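Local atomic coordinates of DNA photolyase (Agrobacterium tumefaciens, PDB entry 4U63), a protein that repairs cyclobutane pyrimidine dimers in ultraviolet-damaged DNA using light, with FAD as its flavin cofactor and methenyltetrahydrofolate as its antenna pigment. Residues G89-L94 with K195-S200; T24-V29 with G50-P55; V56-K61 with R101-L106. All blocks are in the same frame, centred on the assembly; numbering follows the deposited sequence.

Contact 1: residues G89-L94 with K195-S200. With SO4 (sulfate ion), chain H.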
# COMPACT_ATOMS: atom_id res chain seq x y z
N GLY A 89 -20.42 17.40 13.13
CA GLY A 89 -21.72 17.21 13.78
C GLY A 89 -22.19 15.77 13.71
O GLY A 89 -23.29 15.45 14.18
N GLY A 90 -21.37 14.89 13.14
CA GLY A 90 -21.71 13.48 12.98
C GLY A 90 -21.03 12.60 14.00
O GLY A 90 -20.57 13.05 15.04
N ARG A 91 -20.99 11.32 13.67
CA ARG A 91 -20.29 10.30 14.45
C ARG A 91 -19.93 9.19 13.49
O ARG A 91 -20.45 9.15 12.38
CB ARG A 91 -21.18 9.69 15.52
CG ARG A 91 -21.63 10.62 16.62
CD ARG A 91 -22.29 9.79 17.70
NE ARG A 91 -22.94 10.60 18.72
CZ ARG A 91 -23.60 10.11 19.76
NH1 ARG A 91 -23.71 8.79 19.93
NH2 ARG A 91 -24.16 10.93 20.63
N LEU A 92 -19.06 8.30 13.94
CA LEU A 92 -18.76 7.08 13.22
C LEU A 92 -19.27 5.88 14.02
O LEU A 92 -18.77 5.61 15.11
CB LEU A 92 -17.26 6.93 12.95
CG LEU A 92 -16.82 5.71 12.15
CD1 LEU A 92 -17.38 5.71 10.73
CD2 LEU A 92 -15.30 5.63 12.09
N VAL A 93 -20.26 5.19 13.48
CA VAL A 93 -20.75 3.94 14.07
C VAL A 93 -19.77 2.81 13.73
O VAL A 93 -19.43 2.60 12.56
CB VAL A 93 -22.15 3.57 13.56
CG1 VAL A 93 -22.62 2.24 14.15
CG2 VAL A 93 -23.15 4.67 13.89
N LEU A 94 -19.34 2.08 14.75
CA LEU A 94 -18.48 0.92 14.57
C LEU A 94 -19.29 -0.34 14.80
O LEU A 94 -20.06 -0.42 15.75
CB LEU A 94 -17.31 0.96 15.54
CG LEU A 94 -16.37 2.17 15.43
CD1 LEU A 94 -15.23 1.97 16.42
CD2 LEU A 94 -15.83 2.37 14.02
N LYS A 195 -31.65 12.22 15.38
CA LYS A 195 -31.96 12.61 16.76
C LYS A 195 -31.38 11.58 17.74
O LYS A 195 -30.86 11.96 18.80
CB LYS A 195 -33.48 12.73 16.95
CG LYS A 195 -33.88 13.21 18.34
CD LYS A 195 -35.39 13.15 18.55
CE LYS A 195 -35.75 13.21 20.03
NZ LYS A 195 -35.44 11.95 20.76
N VAL A 196 -31.49 10.30 17.38
CA VAL A 196 -30.95 9.20 18.17
C VAL A 196 -29.93 8.43 17.32
O VAL A 196 -30.25 7.98 16.23
CB VAL A 196 -32.07 8.24 18.63
CG1 VAL A 196 -31.52 7.10 19.48
CG2 VAL A 196 -33.14 9.00 19.42
N TRP A 197 -28.71 8.27 17.83
CA TRP A 197 -27.66 7.52 17.12
C TRP A 197 -27.79 6.02 17.40
O TRP A 197 -28.04 5.63 18.53
CB TRP A 197 -26.26 7.99 17.52
CG TRP A 197 -25.82 9.21 16.80
CD1 TRP A 197 -25.87 10.49 17.26
CD2 TRP A 197 -25.26 9.26 15.49
NE1 TRP A 197 -25.38 11.35 16.30
CE2 TRP A 197 -25.00 10.62 15.21
CE3 TRP A 197 -24.96 8.30 14.53
CZ2 TRP A 197 -24.44 11.03 14.00
CZ3 TRP A 197 -24.41 8.71 13.33
CH2 TRP A 197 -24.15 10.06 13.07
N PRO A 198 -27.61 5.17 16.36
CA PRO A 198 -27.48 3.74 16.64
C PRO A 198 -26.28 3.48 17.54
O PRO A 198 -25.32 4.24 17.52
CB PRO A 198 -27.26 3.12 15.25
CG PRO A 198 -27.85 4.09 14.31
CD PRO A 198 -27.58 5.44 14.91
N LYS A 199 -26.35 2.40 18.31
CA LYS A 199 -25.26 2.06 19.22
C LYS A 199 -24.01 1.67 18.44
O LYS A 199 -24.10 1.12 17.34
CB LYS A 199 -25.68 0.95 20.20
CG LYS A 199 -26.81 1.37 21.14
CD LYS A 199 -26.39 2.47 22.12
CE LYS A 199 -27.58 3.29 22.59
NZ LYS A 199 -28.70 2.45 23.11
N SER A 200 -22.86 1.98 19.02
CA SER A 200 -21.57 1.73 18.38
C SER A 200 -20.67 0.89 19.27
O SER A 200 -20.71 1.02 20.49
CB SER A 200 -20.87 3.06 18.09
OG SER A 200 -19.59 2.85 17.51
S SO4 H . -25.55 8.86 23.36
O1 SO4 H . -25.90 10.29 23.37
O2 SO4 H . -26.25 8.18 24.47
O3 SO4 H . -25.96 8.26 22.07
O4 SO4 H . -24.09 8.70 23.54
O HOH W 1 -24.63 14.05 16.50
O HOH W 2 -23.34 6.14 18.35
O HOH W 3 -22.68 -1.39 16.19
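A stacked arginine-tryptophan pair, Arg91 on Trp197, joins the loop leading into strand 93-96, one of the two outermost strands of the photolyase alpha/beta domain, to the loop that follows helix 168-177. The guanidinium of Arg91 lies flat over one face of the Trp197 ring, its plane turned only 11° from the ring. Arg91 NE is 3.3 Å from Trp197 CD1. The aliphatic part of the arginine shares the same face: CD stands 3.5 Å from the centroid of the five-membered ring, a CH-pi contact. The arginine chain runs extended from CG to NE, which draws it across the indole to a sulfate ion at the guanidinium edge. Arg91 NH1 bonds sulfate O3 at 3.2 Å, and the bond from NH2 to O1 is weak. This ion probably came from the crystallisation liquor.

Two waters bridge the segments beside the stack. One joins Trp197 NE1 to Gly89 O; another links Arg91 NH1 to Pro198 O. Farther along, Ser200 OG accepts the N-H of Leu94 at 2.9 Å and 163°, a nearly straight bond. OG stands anti to the backbone N (chi1 178°), where it meets that amide. Between these two grips, Val93 CG2 touches Trp197 CE3 at 4.1 Å.

Val93 makes backbone bonds to Pro55 and Tyr57 of strand 53-59. Leu92 turns from the loop onto Leu78, Leu81 and Leu85 of helix 68-87. Pro198 rests on Leu106, Glu109 and Thr110 of helix 99-110, so the loop borders both the strand edge and this helix.

Contact 2: residues T24-V29 with G50-P55; sequences TAPVIV and GGPVIP. With SO4 (sulfate ion), chain L.
Val27 and Val29 pair with Val53 and Pro55 in the parallel beta ladder that links the first two strands of a Rossmann-like domain. The two strands belong to a beta-alpha-beta unit with helix 41-49 as the crossover. The tight part is the ladder itself. The N-H of Val27 donates a hydrogen bond to Pro52 O at 2.9 Å, and Val27 O receives Ile54 N at the same distance. Ile54 O then takes Val29 N at 3.0 Å, with the donor standing 48° out of the carbonyl plane. Ile54 thus uses both its N-H and its C=O toward strand 27-31. Pro55 CA also makes a CA-H...O contact with Val29 O (3.4 Å), and the ladder goes on to Val56, whose backbone bonds Val29.

Side chains alternate between the two faces. Val29 CG2 meets Val53 CG1 at 3.8 Å on the face packed by helix 41-49, where Val27 and Val29 touch Ala46. On the opposite face Ile28 CG1 lies against Ile54 CB at 4.1 Å, and Ile28 also packs on helix 99-110. The Ile28 methylene is anti to its carbonyl carbon (chi1 -65°), which brings it beside the isoleucine across the ladder.

Toward Thr24 the contact is looser and nearer to solvent. Pro26 and Pro52 touch through their CB atoms. The Thr24 methyl CG2 lies over the Gly50-Gly51 peptide, while a sulfate ion, probably from the crystallisation liquor, spans Thr24 OG1 and Gly51 N. Gly51 N donates to its O4 at 2.9 Å.

The chemistry therefore divides in two: main-chain bonds and apolar contacts hold the buried end, whereas an exposed hydroxyl and a backbone amide at the other end can bind an anion.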
# COMPACT_ATOMS: atom_id res chain seq x y z
N THR A 24 -37.13 13.85 5.47
CA THR A 24 -36.32 13.09 4.55
C THR A 24 -35.77 11.90 5.31
O THR A 24 -35.32 12.03 6.45
CB THR A 24 -35.20 13.98 4.00
OG1 THR A 24 -35.78 15.10 3.30
CG2 THR A 24 -34.29 13.21 3.05
N ALA A 25 -35.80 10.73 4.68
CA ALA A 25 -35.24 9.52 5.29
C ALA A 25 -33.72 9.66 5.48
O ALA A 25 -33.07 10.41 4.75
CB ALA A 25 -35.55 8.30 4.44
N PRO A 26 -33.16 8.93 6.45
CA PRO A 26 -31.70 8.89 6.54
C PRO A 26 -31.02 8.19 5.37
O PRO A 26 -31.67 7.53 4.53
CB PRO A 26 -31.44 8.10 7.84
CG PRO A 26 -32.70 8.24 8.63
CD PRO A 26 -33.80 8.27 7.61
N VAL A 27 -29.70 8.35 5.34
CA VAL A 27 -28.83 7.70 4.38
C VAL A 27 -27.62 7.15 5.14
O VAL A 27 -27.01 7.86 5.96
CB VAL A 27 -28.39 8.66 3.24
CG1 VAL A 27 -27.89 10.00 3.79
CG2 VAL A 27 -27.33 8.02 2.35
N ILE A 28 -27.28 5.89 4.86
CA ILE A 28 -26.12 5.26 5.46
C ILE A 28 -24.92 5.38 4.53
O ILE A 28 -25.02 5.11 3.33
CB ILE A 28 -26.40 3.77 5.75
CG1 ILE A 28 -27.50 3.65 6.81
CG2 ILE A 28 -25.14 3.05 6.21
CD1 ILE A 28 -28.19 2.32 6.83
N VAL A 29 -23.79 5.81 5.09
CA VAL A 29 -22.53 5.87 4.37
C VAL A 29 -21.62 4.82 4.96
O VAL A 29 -21.18 4.94 6.10
CB VAL A 29 -21.83 7.25 4.48
CG1 VAL A 29 -20.54 7.25 3.67
CG2 VAL A 29 -22.75 8.36 4.02
N GLY A 50 -29.90 14.53 1.54
CA GLY A 50 -30.63 15.17 2.62
C GLY A 50 -30.92 14.19 3.74
O GLY A 50 -30.61 12.99 3.63
N GLY A 51 -31.51 14.69 4.81
CA GLY A 51 -31.82 13.88 5.98
C GLY A 51 -30.58 13.47 6.75
O GLY A 51 -29.46 13.84 6.38
N PRO A 52 -30.77 12.71 7.85
CA PRO A 52 -29.65 12.26 8.67
C PRO A 52 -28.64 11.39 7.93
O PRO A 52 -29.02 10.50 7.16
CB PRO A 52 -30.33 11.45 9.78
CG PRO A 52 -31.69 12.02 9.87
CD PRO A 52 -32.06 12.33 8.45
N VAL A 53 -27.36 11.66 8.16
CA VAL A 53 -26.27 10.88 7.60
C VAL A 53 -25.76 9.95 8.69
O VAL A 53 -25.44 10.40 9.80
CB VAL A 53 -25.13 11.79 7.08
CG1 VAL A 53 -23.99 10.95 6.49
CG2 VAL A 53 -25.66 12.76 6.04
N ILE A 54 -25.70 8.66 8.38
CA ILE A 54 -25.28 7.63 9.32
C ILE A 54 -24.00 6.97 8.81
O ILE A 54 -24.06 6.00 8.04
CB ILE A 54 -26.37 6.54 9.51
CG1 ILE A 54 -27.77 7.15 9.69
CG2 ILE A 54 -26.00 5.62 10.67
CD1 ILE A 54 -27.93 8.02 10.92
N PRO A 55 -22.83 7.49 9.22
CA PRO A 55 -21.57 6.85 8.84
C PRO A 55 -21.32 5.58 9.64
O PRO A 55 -21.49 5.58 10.87
CB PRO A 55 -20.52 7.91 9.18
CG PRO A 55 -21.27 9.18 9.26
CD PRO A 55 -22.57 8.79 9.86
S SO4 L . -33.25 17.76 4.65
O1 SO4 L . -33.52 19.22 4.64
O2 SO4 L . -34.13 17.12 5.63
O3 SO4 L . -33.51 17.20 3.31
O4 SO4 L . -31.86 17.54 5.05

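Contact 3: residues V56-K61 with R101-L106. With SO4 (sulfate ion), chain O.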
# COMPACT_ATOMS: atom_id res chain seq x y z
N VAL A 56 -20.91 4.52 8.96
CA VAL A 56 -20.60 3.24 9.60
C VAL A 56 -19.33 2.64 9.01
O VAL A 56 -19.09 2.72 7.80
CB VAL A 56 -21.79 2.23 9.49
CG1 VAL A 56 -22.11 1.89 8.05
CG2 VAL A 56 -21.50 0.97 10.31
N TYR A 57 -18.51 2.06 9.89
CA TYR A 57 -17.38 1.24 9.48
C TYR A 57 -17.63 -0.15 10.06
O TYR A 57 -17.84 -0.29 11.26
CB TYR A 57 -16.04 1.79 9.97
CG TYR A 57 -14.89 0.91 9.53
CD1 TYR A 57 -14.52 -0.19 10.28
CD2 TYR A 57 -14.20 1.16 8.35
CE1 TYR A 57 -13.49 -1.02 9.89
CE2 TYR A 57 -13.15 0.33 7.94
CZ TYR A 57 -12.81 -0.76 8.72
OH TYR A 57 -11.78 -1.62 8.36
N ILE A 58 -17.58 -1.15 9.19
CA ILE A 58 -17.84 -2.53 9.54
C ILE A 58 -16.55 -3.33 9.49
O ILE A 58 -15.79 -3.28 8.52
CB ILE A 58 -18.88 -3.15 8.58
CG1 ILE A 58 -20.21 -2.38 8.68
CG2 ILE A 58 -19.10 -4.63 8.88
CD1 ILE A 58 -21.24 -2.76 7.64
N ARG A 59 -16.32 -4.10 10.55
CA ARG A 59 -15.23 -5.05 10.59
C ARG A 59 -15.77 -6.32 9.91
O ARG A 59 -16.50 -7.10 10.51
CB ARG A 59 -14.83 -5.30 12.05
CG ARG A 59 -13.48 -5.93 12.27
CD ARG A 59 -12.93 -5.56 13.64
NE ARG A 59 -13.82 -5.94 14.74
CZ ARG A 59 -13.46 -6.59 15.86
NH1 ARG A 59 -12.20 -6.95 16.09
NH2 ARG A 59 -14.39 -6.88 16.77
N GLU A 60 -15.44 -6.46 8.63
CA GLU A 60 -15.82 -7.61 7.82
C GLU A 60 -14.85 -8.77 8.08
O GLU A 60 -13.74 -8.56 8.56
CB GLU A 60 -15.75 -7.28 6.33
CG GLU A 60 -16.71 -6.22 5.83
CD GLU A 60 -16.42 -5.86 4.38
OE1 GLU A 60 -15.57 -4.99 4.15
OE2 GLU A 60 -17.05 -6.44 3.47
N LYS A 61 -15.27 -9.97 7.75
CA LYS A 61 -14.43 -11.17 7.90
C LYS A 61 -13.30 -11.21 6.86
O LYS A 61 -12.12 -11.46 7.20
CB LYS A 61 -15.30 -12.44 7.79
N ARG A 101 -26.30 -8.20 7.41
CA ARG A 101 -27.06 -8.19 8.67
C ARG A 101 -26.92 -6.83 9.38
O ARG A 101 -27.92 -6.28 9.85
CB ARG A 101 -26.59 -9.35 9.57
CG ARG A 101 -27.53 -9.74 10.70
CD ARG A 101 -27.33 -8.92 11.97
NE ARG A 101 -25.94 -8.99 12.46
CZ ARG A 101 -25.36 -8.08 13.25
NH1 ARG A 101 -26.01 -6.99 13.66
NH2 ARG A 101 -24.10 -8.26 13.62
N ILE A 102 -25.71 -6.31 9.43
CA ILE A 102 -25.46 -5.00 10.08
C ILE A 102 -26.20 -3.88 9.35
O ILE A 102 -26.85 -3.04 9.99
CB ILE A 102 -23.95 -4.70 10.18
CG1 ILE A 102 -23.32 -5.58 11.25
CG2 ILE A 102 -23.69 -3.23 10.49
CD1 ILE A 102 -21.84 -5.75 11.09
N LEU A 103 -26.09 -3.86 8.03
CA LEU A 103 -26.75 -2.82 7.24
C LEU A 103 -28.27 -2.91 7.34
O LEU A 103 -28.92 -1.89 7.51
CB LEU A 103 -26.28 -2.87 5.79
CG LEU A 103 -24.83 -2.43 5.56
CD1 LEU A 103 -24.40 -2.75 4.15
CD2 LEU A 103 -24.62 -0.94 5.85
N ARG A 104 -28.82 -4.11 7.27
CA ARG A 104 -30.27 -4.30 7.44
C ARG A 104 -30.76 -3.83 8.81
O ARG A 104 -31.82 -3.21 8.91
CB ARG A 104 -30.66 -5.75 7.21
CG ARG A 104 -30.67 -6.16 5.75
CD ARG A 104 -31.04 -7.63 5.63
NE ARG A 104 -30.98 -8.11 4.25
CZ ARG A 104 -31.91 -7.89 3.31
NH1 ARG A 104 -33.00 -7.17 3.58
NH2 ARG A 104 -31.74 -8.39 2.09
N ASP A 105 -29.98 -4.13 9.85
CA ASP A 105 -30.32 -3.69 11.20
C ASP A 105 -30.26 -2.16 11.31
O ASP A 105 -31.16 -1.56 11.91
CB ASP A 105 -29.40 -4.35 12.23
CG ASP A 105 -29.69 -5.84 12.42
OD1 ASP A 105 -30.54 -6.42 11.69
OD2 ASP A 105 -29.06 -6.45 13.31
N LEU A 106 -29.23 -1.53 10.74
CA LEU A 106 -29.15 -0.05 10.72
C LEU A 106 -30.30 0.57 9.95
O LEU A 106 -30.87 1.57 10.37
CB LEU A 106 -27.82 0.43 10.12
CG LEU A 106 -26.60 0.35 11.02
CD1 LEU A 106 -25.33 0.62 10.22
CD2 LEU A 106 -26.71 1.33 12.18
S SO4 O . -23.28 -11.90 12.46
O1 SO4 O . -24.33 -12.39 11.55
O2 SO4 O . -23.56 -12.36 13.84
O3 SO4 O . -21.97 -12.43 12.04
O4 SO4 O . -23.24 -10.43 12.42
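Ile58 and Ile102 meet in a buried apolar contact between a strand and a helix. They slide past each other in opposite directions, so each offers a branch to the other's end. Ile58 CG2 touches Ile102 CD1 at 3.7 Å, while Ile58 CD1 reaches Ile102 CG2 at 3.8 Å. The same Ile58 CD1 also crosses to Leu103 CG at 4.2 Å. Ile58 CG2 is anti to the backbone N and CG1 beside it (chi1 -61°), an arrangement that sets the two branches against two different atoms of Ile102.

Two residues earlier on the strand, Val56 and Leu106 approach tip to tip, with Val56 CG2 3.8 Å from Leu106 CD1. Val56 CG1 also comes within 4.4 Å of Leu103 CD2. All five residues are buried, and the joining atoms are carbons throughout.

The strand and helix run roughly antiparallel, their short axes at 149° and 10.5 Å apart at closest. This is the layering of a parallel alpha/beta sheet, here the N-terminal domain of a photolyase. Helix 99-110 leads from strand 93-96 to strand 114-118 and passes over strands 53-59 and 27-31 on the way.

Ile28 of strand 27-31 touches both Val56 and Leu106, and Trp30 lies against Ile58. Leu103 packs further out on Leu132 of helix 123-138, while Pro198 touches Leu106.

At the exposed side of the helix, Arg101 NH1 forms a salt bridge with Asp105 OD2 at 3.1 Å, one turn on. The carboxylate oxygen is met from above its own plane, 42° out of it. Arg101 NE and NH2 both bond one oxygen, O4, of a sulfate ion, probably from the crystallisation liquor, that Asp98 N also binds.

In the fold
From the N terminus, contact 2 closes first: 24-29 and 50-55 bracket helix 41-49 in a beta-alpha-beta unit. The chain runs straight on into 56-61, which opens contact 3. Next come helix 68-87 and then 89-94, the first half of contact 1, before 101-106 completes contact 3. Contact 1 closes last, when 195-200 returns about a hundred residues after 89-94. Contacts 1 and 3 therefore cross, while contact 2 precedes both in series. Strand 53-59 is shared by contacts 2 and 3, and strand 93-96 of contact 1 is its neighbour in the sheet. Together they tie three neighbouring strands, helix 99-110 and the later loop together.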